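Local coordinates for hypothetical protein aq_1956 (Aquifex aeolicus, PDB 2YVT) that is of unknown function but belongs to the calcineurin-like metallophosphoesterases, a superfamily whose enzymes typically cleave phosphate esters at a metal centre, at residues A[94-98]-A[138-142]; A[82-87]-A[117-122]. All coordinates share one frame; numbering follows the deposited sequence.

Interaction 1. Residues A[94-98]-A[138-142]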
ATOM      1  N   VAL A  94       0.446  -5.254  -5.006  1.00  7.80           N
ATOM      2  CA  VAL A  94       1.406  -4.557  -4.156  1.00  8.28           C
ATOM      3  C   VAL A  94       1.299  -3.063  -4.436  1.00  8.23           C
ATOM      4  O   VAL A  94       1.297  -2.649  -5.589  1.00  8.80           O
ATOM      5  CB  VAL A  94       2.851  -5.032  -4.448  1.00  8.80           C
ATOM      6  CG1 VAL A  94       3.865  -4.245  -3.617  1.00  9.48           C
ATOM      7  CG2 VAL A  94       2.990  -6.539  -4.187  1.00  9.92           C
ATOM      8  N   VAL A  95       1.225  -2.259  -3.373  1.00  7.08           N
ATOM      9  CA  VAL A  95       1.135  -0.797  -3.493  1.00  7.17           C
ATOM     10  C   VAL A  95       2.251  -0.184  -2.633  1.00  7.04           C
ATOM     11  O   VAL A  95       2.333  -0.481  -1.450  1.00  8.31           O
ATOM     12  CB  VAL A  95      -0.257  -0.284  -3.053  1.00  7.43           C
ATOM     13  CG1 VAL A  95      -0.304   1.238  -3.085  1.00  9.47           C
ATOM     14  CG2 VAL A  95      -1.341  -0.888  -3.947  1.00  9.14           C
ATOM     15  N   PRO A  96       3.137   0.632  -3.239  1.00  7.54           N
ATOM     16  CA  PRO A  96       4.313   1.091  -2.503  1.00  7.16           C
ATOM     17  C   PRO A  96       4.000   2.118  -1.423  1.00  7.01           C
ATOM     18  O   PRO A  96       3.027   2.887  -1.539  1.00  7.85           O
ATOM     19  CB  PRO A  96       5.186   1.722  -3.604  1.00  7.23           C
ATOM     20  CG  PRO A  96       4.199   2.211  -4.614  1.00  8.96           C
ATOM     21  CD  PRO A  96       3.113   1.164  -4.619  1.00  7.84           C
ATOM     22  N   GLY A  97       4.827   2.124  -0.379  1.00  6.70           N
ATOM     23  CA  GLY A  97       4.712   3.118   0.675  1.00  7.45           C
ATOM     24  C   GLY A  97       5.638   4.314   0.495  1.00  7.69           C
ATOM     25  O   GLY A  97       6.359   4.437  -0.514  1.00  7.84           O
ATOM     26  N   LYS A  98       5.599   5.217   1.471  1.00  7.50           N
ATOM     27  CA  LYS A  98       6.456   6.399   1.482  1.00  8.77           C
ATOM     28  C   LYS A  98       7.942   6.056   1.331  1.00  7.94           C
ATOM     29  O   LYS A  98       8.695   6.812   0.726  1.00  9.33           O
ATOM     30  CB  LYS A  98       6.204   7.167   2.776  1.00 10.37           C
ATOM     31  CG  LYS A  98       7.067   8.369   3.037  1.00 14.39           C
ATOM     32  CD  LYS A  98       6.720   8.990   4.402  1.00 14.98           C
ATOM     33  CE  LYS A  98       6.650   7.948   5.545  1.00 18.60           C
ATOM     34  NZ  LYS A  98       5.291   7.380   5.871  1.00 21.54           N
ATOM     35  N   GLY A 138      -4.715   1.289  -7.434  1.00  9.17           N
ATOM     36  CA  GLY A 138      -3.688   1.531  -6.424  1.00  8.57           C
ATOM     37  C   GLY A 138      -3.032   2.885  -6.584  1.00  8.67           C
ATOM     38  O   GLY A 138      -2.759   3.325  -7.699  1.00  8.94           O
ATOM     39  N   PHE A 139      -2.780   3.556  -5.466  1.00  7.86           N
ATOM     40  CA  PHE A 139      -2.022   4.803  -5.496  1.00  8.14           C
ATOM     41  C   PHE A 139      -1.239   4.872  -4.189  1.00  8.28           C
ATOM     42  O   PHE A 139      -1.802   5.114  -3.113  1.00  8.58           O
ATOM     43  CB  PHE A 139      -2.958   6.015  -5.673  1.00  8.95           C
ATOM     44  CG  PHE A 139      -2.276   7.244  -6.246  1.00  7.71           C
ATOM     45  CD1 PHE A 139      -2.828   7.900  -7.352  1.00  8.77           C
ATOM     46  CD2 PHE A 139      -1.096   7.742  -5.698  1.00  8.63           C
ATOM     47  CE1 PHE A 139      -2.218   9.034  -7.902  1.00  9.06           C
ATOM     48  CE2 PHE A 139      -0.468   8.876  -6.236  1.00  9.01           C
ATOM     49  CZ  PHE A 139      -1.038   9.529  -7.339  1.00  8.74           C
ATOM     50  N   GLY A 140       0.058   4.602  -4.291  1.00  7.45           N
ATOM     51  CA  GLY A 140       0.930   4.532  -3.124  1.00  8.02           C
ATOM     52  C   GLY A 140       1.549   5.851  -2.700  1.00  7.60           C
ATOM     53  O   GLY A 140       1.198   6.927  -3.204  1.00  8.15           O
ATOM     54  N   GLY A 141       2.468   5.762  -1.751  1.00  7.25           N
ATOM     55  CA  GLY A 141       3.142   6.942  -1.234  1.00  7.63           C
ATOM     56  C   GLY A 141       2.321   7.708  -0.219  1.00  7.39           C
ATOM     57  O   GLY A 141       1.131   7.443  -0.030  1.00  7.88           O
ATOM     58  N   LEU A 142       2.967   8.668   0.432  1.00  7.24           N
ATOM     59  CA  LEU A 142       2.291   9.545   1.386  1.00  7.13           C
ATOM     60  C   LEU A 142       1.562  10.630   0.613  1.00  8.86           C
ATOM     61  O   LEU A 142       2.184  11.407  -0.108  1.00  8.63           O
ATOM     62  CB  LEU A 142       3.304  10.166   2.346  1.00  9.09           C
ATOM     63  CG  LEU A 142       2.682  10.907   3.533  1.00 10.88           C
ATOM     64  CD1 LEU A 142       1.997   9.938   4.503  1.00 13.14           C
ATOM     65  CD2 LEU A 142       3.753  11.718   4.238  1.00 13.41           C
TER
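V95 and P96 meet the glycine-rich run G138–G141 where strand 91-95 ends and its loop begins. The isopropyl group of V95 divides its two methyls along the other chain: CG1 presses on G140, 3.5 Å from its CA, and CG2 looks to the CA of G138 at 4.2 Å. One residue on, P96 O accepts a hydrogen bond from G141 N at 2.9 Å; the donor stands 35° out of the carbonyl plane rather than on a lone pair. The same oxygen lies 3.1 Å from G140 CA in a CH···O contact, which only a residue without a side chain allows, since a CB on G140 would run into P96 O.

K98 completes the contact. Its CB passes 4.2 Å from L142 CB, and CG continues alongside the leucine. With the chain extended through chi2, CD comes to 4.0 Å from L142 CD2, the two side chains lying side by side and pointing the same way. A bend at chi3 (48°) then turns CE aside, and NZ ends in a hydrogen bond to the hydroxyl of Y181. H220 touches both K98 and L142, and G97 N is held by D100.

The PGKND sequence beginning at P96 resembles the PGNHD motif of metallophosphoesterases, with K98 where those enzymes usually carry a metal-binding asparagine. A lysine amine bonded to a tyrosine hydroxyl is a poor substitute for such a ligand, so the usual metal site is probably altered here. The contact combines one backbone hydrogen bond and close-set glycines with apolar packing by V95 and the K98–L142 pair, which together let the loop after strand 91-95 lie close against strand 134-144 in the buried centre of the chain.

Interaction 2. Residues A[82-87]-A[117-122]; sequences FREIGE and YPNIRV
Y117 swings its ring across the last turn of helix 65-86 because its CG is opposite the carbonyl carbon (chi1 -45°), while N119, with CG wedged between its backbone N and carbonyl carbon (chi1 52°), sends its amide to the helix end. F82 O lies over one face of the tyrosine ring, 3.9 Å from CD2, and G86 CA approaches CD1 obliquely at 3.7 Å. This is the closest place of the two backbones, and a CB on G86 would clash with the ring. Farther out, the aliphatic part of R83 runs beside the phenol, CG reaching 3.3 Å from Y117 OH. A water at the ring's edge bridges the hydroxyl to E87, donating to OE2. An alanine in place of Y117 would probably uncover the backbone of the last helical turn, leave G86 without its ring neighbour and remove the phenol end of the water bridge.

The amide of N119 gives a hydrogen bond from ND2 to G86 O at 3.0 Å, arriving in the carbonyl plane on a lone pair. V90 O accepts from the same nitrogen, so one amide ties the helix end to the connection that follows it. The type I turn from Y117 to I120 presents both polar residues, then the chain enters the strand. Beneath them the packing is apolar: I120 CD1 sits in plane at the edge of the F82 ring, 3.9 Å from CD1, and V122 CG2 meets the same ring at CE1, 3.8 Å away.

Strand 120-122 is the outermost on its side of the sheet, next to strand 91-95, which it joins in a parallel pair through the crossover helix 103-112. F82 and V122 both also touch A110 of that helix, and I85 reaches back to L21 of helix 21-31.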
ATOM      1  N   PHE A  82      10.081  -9.366  -3.750  1.00  9.63           N
ATOM      2  CA  PHE A  82       9.263  -9.918  -4.823  1.00 10.33           C
ATOM      3  C   PHE A  82       9.385 -11.428  -4.920  1.00 10.34           C
ATOM      4  O   PHE A  82       8.387 -12.116  -5.132  1.00 10.85           O
ATOM      5  CB  PHE A  82       9.543  -9.239  -6.160  1.00 11.08           C
ATOM      6  CG  PHE A  82       8.978  -7.856  -6.247  1.00 11.45           C
ATOM      7  CD1 PHE A  82       7.601  -7.664  -6.356  1.00 13.35           C
ATOM      8  CD2 PHE A  82       9.806  -6.743  -6.194  1.00 11.44           C
ATOM      9  CE1 PHE A  82       7.058  -6.377  -6.423  1.00 13.13           C
ATOM     10  CE2 PHE A  82       9.279  -5.452  -6.261  1.00 11.58           C
ATOM     11  CZ  PHE A  82       7.899  -5.269  -6.374  1.00 12.03           C
ATOM     12  N   ARG A  83      10.590 -11.950  -4.708  1.00 11.91           N
ATOM     13  CA  ARG A  83      10.777 -13.401  -4.709  1.00 12.70           C
ATOM     14  C   ARG A  83       9.965 -14.073  -3.593  1.00 12.41           C
ATOM     15  O   ARG A  83       9.209 -15.010  -3.842  1.00 12.19           O
ATOM     16  CB  ARG A  83      12.266 -13.761  -4.597  1.00 14.33           C
ATOM     17  CG  ARG A  83      12.525 -15.240  -4.344  1.00 17.00           C
ATOM     18  CD  ARG A  83      13.994 -15.598  -4.503  1.00 20.72           C
ATOM     19  NE  ARG A  83      14.860 -14.817  -3.621  1.00 23.95           N
ATOM     20  CZ  ARG A  83      15.104 -15.093  -2.341  1.00 26.30           C
ATOM     21  NH1 ARG A  83      14.545 -16.142  -1.746  1.00 27.22           N
ATOM     22  NH2 ARG A  83      15.912 -14.302  -1.643  1.00 28.06           N
ATOM     23  N   GLU A  84      10.110 -13.581  -2.364  1.00 10.98           N
ATOM     24  CA  GLU A  84       9.505 -14.261  -1.222  1.00 11.49           C
ATOM     25  C   GLU A  84       7.992 -14.098  -1.176  1.00 11.13           C
ATOM     26  O   GLU A  84       7.274 -15.021  -0.797  1.00 12.85           O
ATOM     27  CB  GLU A  84      10.193 -13.847   0.087  1.00 12.27           C
ATOM     28  CG  GLU A  84      11.653 -14.288   0.109  1.00 15.53           C
ATOM     29  CD  GLU A  84      12.251 -14.408   1.495  1.00 16.91           C
ATOM     30  OE1 GLU A  84      11.528 -14.266   2.492  1.00 18.88           O
ATOM     31  OE2 GLU A  84      13.468 -14.652   1.573  1.00 20.59           O
ATOM     32  N   ILE A  85       7.500 -12.936  -1.595  1.00 10.15           N
ATOM     33  CA  ILE A  85       6.060 -12.775  -1.767  1.00 11.24           C
ATOM     34  C   ILE A  85       5.554 -13.620  -2.941  1.00 10.83           C
ATOM     35  O   ILE A  85       4.534 -14.295  -2.824  1.00 11.58           O
ATOM     36  CB  ILE A  85       5.666 -11.293  -1.949  1.00 12.79           C
ATOM     37  CG1 ILE A  85       5.878 -10.529  -0.642  1.00 14.25           C
ATOM     38  CG2 ILE A  85       4.204 -11.164  -2.423  1.00 15.28           C
ATOM     39  CD1 ILE A  85       4.971 -10.974   0.523  1.00 15.42           C
ATOM     40  N   GLY A  86       6.272 -13.582  -4.065  1.00 11.07           N
ATOM     41  CA  GLY A  86       5.904 -14.368  -5.248  1.00 11.10           C
ATOM     42  C   GLY A  86       5.753 -15.851  -4.946  1.00 11.29           C
ATOM     43  O   GLY A  86       4.788 -16.485  -5.378  1.00 11.67           O
ATOM     44  N   GLU A  87       6.693 -16.387  -4.170  1.00 12.56           N
ATOM     45  CA  GLU A  87       6.689 -17.807  -3.795  1.00 13.04           C
ATOM     46  C   GLU A  87       5.503 -18.233  -2.923  1.00 12.65           C
ATOM     47  O   GLU A  87       5.254 -19.428  -2.760  1.00 14.03           O
ATOM     48  CB  GLU A  87       8.013 -18.180  -3.126  1.00 14.98           C
ATOM     49  CG  GLU A  87       9.170 -18.194  -4.117  1.00 18.23           C
ATOM     50  CD  GLU A  87      10.460 -18.737  -3.538  1.00 21.68           C
ATOM     51  OE1 GLU A  87      10.492 -19.090  -2.338  1.00 24.93           O
ATOM     52  OE2 GLU A  87      11.449 -18.816  -4.297  1.00 23.83           O
ATOM     53  N   TYR A 117       7.376 -14.330 -11.374  1.00 12.75           N
ATOM     54  CA  TYR A 117       6.234 -14.177 -10.466  1.00 12.31           C
ATOM     55  C   TYR A 117       5.061 -13.460 -11.139  1.00 11.41           C
ATOM     56  O   TYR A 117       4.700 -12.345 -10.747  1.00 12.76           O
ATOM     57  CB  TYR A 117       6.675 -13.508  -9.143  1.00 13.53           C
ATOM     58  CG  TYR A 117       7.953 -14.120  -8.636  1.00 14.29           C
ATOM     59  CD1 TYR A 117       7.970 -15.424  -8.137  1.00 14.93           C
ATOM     60  CD2 TYR A 117       9.160 -13.428  -8.720  1.00 14.23           C
ATOM     61  CE1 TYR A 117       9.153 -16.013  -7.718  1.00 15.28           C
ATOM     62  CE2 TYR A 117      10.346 -14.013  -8.309  1.00 15.67           C
ATOM     63  CZ  TYR A 117      10.335 -15.299  -7.812  1.00 14.68           C
ATOM     64  OH  TYR A 117      11.524 -15.864  -7.409  1.00 17.68           O
ATOM     65  N   PRO A 118       4.445 -14.109 -12.151  1.00 11.60           N
ATOM     66  CA  PRO A 118       3.329 -13.477 -12.858  1.00 11.99           C
ATOM     67  C   PRO A 118       2.088 -13.293 -11.986  1.00 12.05           C
ATOM     68  O   PRO A 118       1.131 -12.637 -12.418  1.00 13.46           O
ATOM     69  CB  PRO A 118       3.043 -14.453 -14.009  1.00 12.53           C
ATOM     70  CG  PRO A 118       3.535 -15.776 -13.509  1.00 12.70           C
ATOM     71  CD  PRO A 118       4.744 -15.452 -12.688  1.00 11.28           C
ATOM     72  N   ASN A 119       2.117 -13.859 -10.775  1.00 10.93           N
ATOM     73  CA  ASN A 119       1.036 -13.690  -9.797  1.00 10.21           C
ATOM     74  C   ASN A 119       1.028 -12.302  -9.168  1.00  9.74           C
ATOM     75  O   ASN A 119       0.021 -11.891  -8.590  1.00 11.40           O
ATOM     76  CB  ASN A 119       1.076 -14.772  -8.701  1.00 10.64           C
ATOM     77  CG  ASN A 119       2.439 -14.900  -8.017  1.00 10.19           C
ATOM     78  OD1 ASN A 119       3.494 -14.830  -8.660  1.00 11.28           O
ATOM     79  ND2 ASN A 119       2.418 -15.123  -6.700  1.00 11.11           N
ATOM     80  N   ILE A 120       2.143 -11.583  -9.293  1.00  9.58           N
ATOM     81  CA  ILE A 120       2.273 -10.252  -8.682  1.00 10.37           C
ATOM     82  C   ILE A 120       1.960  -9.137  -9.676  1.00 10.62           C
ATOM     83  O   ILE A 120       2.458  -9.137 -10.807  1.00 11.98           O
ATOM     84  CB  ILE A 120       3.697 -10.023  -8.110  1.00 10.56           C
ATOM     85  CG1 ILE A 120       4.023 -11.059  -7.029  1.00 11.33           C
ATOM     86  CG2 ILE A 120       3.850  -8.588  -7.575  1.00 11.93           C
ATOM     87  CD1 ILE A 120       5.450 -10.962  -6.523  1.00 12.61           C
ATOM     88  N   ARG A 121       1.149  -8.179  -9.234  1.00 10.93           N
ATOM     89  CA  ARG A 121       0.934  -6.944  -9.968  1.00 11.23           C
ATOM     90  C   ARG A 121       1.116  -5.768  -9.027  1.00 10.72           C
ATOM     91  O   ARG A 121       0.440  -5.681  -8.010  1.00 10.79           O
ATOM     92  CB  ARG A 121      -0.472  -6.932 -10.553  1.00 14.98           C
ATOM     93  CG  ARG A 121      -0.824  -5.650 -11.265  1.00 20.05           C
ATOM     94  CD  ARG A 121      -2.126  -5.791 -12.010  1.00 25.64           C
ATOM     95  NE  ARG A 121      -1.948  -6.317 -13.364  1.00 30.13           N
ATOM     96  CZ  ARG A 121      -1.900  -5.560 -14.458  1.00 31.20           C
ATOM     97  NH1 ARG A 121      -2.012  -4.240 -14.366  1.00 31.97           N
ATOM     98  NH2 ARG A 121      -1.734  -6.126 -15.646  1.00 33.45           N
ATOM     99  N   VAL A 122       2.040  -4.874  -9.365  1.00  9.86           N
ATOM    100  CA  VAL A 122       2.192  -3.625  -8.628  1.00 10.70           C
ATOM    101  C   VAL A 122       1.182  -2.619  -9.168  1.00 10.58           C
ATOM    102  O   VAL A 122       1.086  -2.415 -10.385  1.00 12.29           O
ATOM    103  CB  VAL A 122       3.636  -3.062  -8.739  1.00 11.35           C
ATOM    104  CG1 VAL A 122       3.697  -1.630  -8.234  1.00 12.79           C
ATOM    105  CG2 VAL A 122       4.607  -3.944  -7.970  1.00 14.21           C
TER
HETATM  106  O   HOH W   1      11.533 -18.398  -6.964  1.00 27.45           O

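Followed from the N terminus, the four segments come as 82-87, 94-98, 117-122 and 138-142, so the contacts cross rather than nest. Interaction 2 closes a loop of 29 residues that takes in strand 91-95 and helix 103-112, bringing the end of helix 65-86 back to strand 120-122. Interaction 1 starts inside that loop and ends beyond it, joining the first sheet to strand 134-144 of the second. The two meet directly in the sheet: V94 N lies 3.0 Å from R121 O, probably hydrogen-bonded, and V94 also packs against I120 and V122. Together they tie helix, edge strand and second sheet into one unit.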